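Local coordinates for erythrocyte membrane protein 1 (Plasmodium falciparum, PDB 6S8T), which probably binds a host cell-surface receptor as part of PfEMP1, this piece being an ICAM-1-binding DBLbeta domain of the parasite adhesin, at residues 454-457 / 458-462. Residues are numbered along the deposited sequence; the frame is centred on the assembly and turned at random.
Sequences TFKD and PPPKY
K456 reaches forward along the chain to P458, two residues on, touching it through CG and NZ while CD and CE bridge between them. Its CG sits 3.4 Å from P458 O, and NZ comes within 4.0 Å of P458 CG, so the side chain passes the proline at a slant, meeting backbone carbonyl and pyrrolidine ring. NZ stays 3.9 Å from P458 O, too far for a hydrogen bond. The first torsion places CG opposite the backbone N (chi1 -164°); bends at all three later bonds, beginning with chi2 at 59°, bring NZ round to P458 CG. P460 closes on K456 CG more loosely, its CD 4.4 Å away.

A second point of contact is backbone to ring: D457 O lies 3.1 Å from P459 CD. K456 O approaches P459 N at 4.1 Å, but a proline nitrogen has no hydrogen to give, and no hydrogen bond crosses between 454-457 and 458-462. P458 and P459 are both extended, loosely polyproline-like, and P460 turns helical. P459 O accepts Y462 N at 3.0 Å; with P460 and K461 both in right-handed helical backbone conformations, P459-Y462 forms a type I beta turn, P460 at its second position with the phi of -60° suited to its ring.

This surface loop follows helix 417-424 near the C-terminal end of the DBLbeta domain, running beside helices 293-319 and 335-372. F455 packs its ring against F305 and W358, one on each helix, whereas Y462 touches M317 of helix 293-319.

The contact is therefore made of van der Waals touches, in a chain whose prolines restrict phi and remove N-H donors; the lysine offers the single methylene CG, while its ammonium forms no salt bridge or hydrogen bond across these two segments.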
loop_
_atom_site.group_PDB
_atom_site.type_symbol
_atom_site.label_atom_id
_atom_site.label_comp_id
_atom_site.label_asym_id
_atom_site.label_seq_id
_atom_site.Cartn_x
_atom_site.Cartn_y
_atom_site.Cartn_z
ATOM N N THR A 454 -0.348 -21.680 7.247
ATOM C CA THR A 454 0.844 -20.850 7.074
ATOM C C THR A 454 1.598 -20.650 8.382
ATOM O O THR A 454 2.830 -20.547 8.375
ATOM C CB THR A 454 0.476 -19.487 6.478
ATOM O OG1 THR A 454 -0.522 -18.855 7.289
ATOM C CG2 THR A 454 -0.049 -19.638 5.060
ATOM N N PHE A 455 0.887 -20.591 9.508
ATOM C CA PHE A 455 1.499 -20.353 10.809
ATOM C C PHE A 455 1.596 -21.626 11.644
ATOM O O PHE A 455 1.520 -21.569 12.876
ATOM C CB PHE A 455 0.727 -19.270 11.562
ATOM C CG PHE A 455 0.446 -18.044 10.736
ATOM C CD1 PHE A 455 1.456 -17.144 10.440
ATOM C CD2 PHE A 455 -0.828 -17.794 10.255
ATOM C CE1 PHE A 455 1.201 -16.017 9.676
ATOM C CE2 PHE A 455 -1.089 -16.667 9.493
ATOM C CZ PHE A 455 -0.074 -15.780 9.203
ATOM N N LYS A 456 1.767 -22.775 10.995
ATOM C CA LYS A 456 1.883 -24.053 11.691
ATOM C C LYS A 456 3.263 -24.138 12.332
ATOM O O LYS A 456 4.276 -24.237 11.631
ATOM C CB LYS A 456 1.650 -25.204 10.717
ATOM C CG LYS A 456 1.372 -26.541 11.374
ATOM C CD LYS A 456 0.143 -26.472 12.263
ATOM C CE LYS A 456 -0.589 -27.802 12.279
ATOM N NZ LYS A 456 0.329 -28.928 12.584
ATOM N N ASP A 457 3.307 -24.095 13.666
ATOM C CA ASP A 457 4.590 -24.095 14.365
ATOM C C ASP A 457 5.377 -25.383 14.149
ATOM O O ASP A 457 6.592 -25.298 13.897
ATOM C CB ASP A 457 4.370 -23.807 15.855
ATOM C CG ASP A 457 3.543 -22.559 16.094
ATOM O OD1 ASP A 457 3.681 -21.593 15.314
ATOM O OD2 ASP A 457 2.752 -22.546 17.059
ATOM N N PRO A 458 4.792 -26.576 14.241
ATOM C CA PRO A 458 5.513 -27.775 13.808
ATOM C C PRO A 458 5.245 -28.064 12.343
ATOM O O PRO A 458 4.128 -28.460 11.972
ATOM C CB PRO A 458 4.943 -28.874 14.716
ATOM C CG PRO A 458 3.550 -28.435 14.987
ATOM C CD PRO A 458 3.535 -26.925 14.936
ATOM N N PRO A 459 6.233 -27.867 11.476
ATOM C CA PRO A 459 6.033 -28.130 10.047
ATOM C C PRO A 459 5.749 -29.601 9.806
ATOM O O PRO A 459 6.515 -30.470 10.251
ATOM C CB PRO A 459 7.368 -27.707 9.414
ATOM C CG PRO A 459 8.012 -26.816 10.431
ATOM C CD PRO A 459 7.585 -27.361 11.756
ATOM N N PRO A 460 4.652 -29.921 9.114
ATOM C CA PRO A 460 4.296 -31.337 8.922
ATOM C C PRO A 460 5.361 -32.141 8.197
ATOM O O PRO A 460 5.497 -33.344 8.452
ATOM C CB PRO A 460 2.993 -31.260 8.110
ATOM C CG PRO A 460 2.447 -29.896 8.394
ATOM C CD PRO A 460 3.647 -29.012 8.541
ATOM N N LYS A 461 6.126 -31.510 7.306
ATOM C CA LYS A 461 7.175 -32.214 6.581
ATOM C C LYS A 461 8.460 -32.346 7.390
ATOM O O LYS A 461 9.289 -33.206 7.072
ATOM C CB LYS A 461 7.473 -31.497 5.262
ATOM C CG LYS A 461 6.247 -31.217 4.400
ATOM C CD LYS A 461 5.790 -32.452 3.635
ATOM C CE LYS A 461 4.653 -32.113 2.680
ATOM N NZ LYS A 461 4.291 -33.256 1.795
ATOM N N TYR A 462 8.642 -31.521 8.427
ATOM C CA TYR A 462 9.874 -31.523 9.208
ATOM C C TYR A 462 9.616 -31.715 10.699
ATOM O O TYR A 462 10.479 -31.383 11.518
ATOM C CB TYR A 462 10.662 -30.232 8.974
ATOM C CG TYR A 462 11.235 -30.128 7.581
ATOM C CD1 TYR A 462 12.492 -30.643 7.287
ATOM C CD2 TYR A 462 10.515 -29.530 6.555
ATOM C CE1 TYR A 462 13.018 -30.558 6.015
ATOM C CE2 TYR A 462 11.033 -29.441 5.278
ATOM C CZ TYR A 462 12.284 -29.956 5.014
ATOM O OH TYR A 462 12.803 -29.871 3.745
#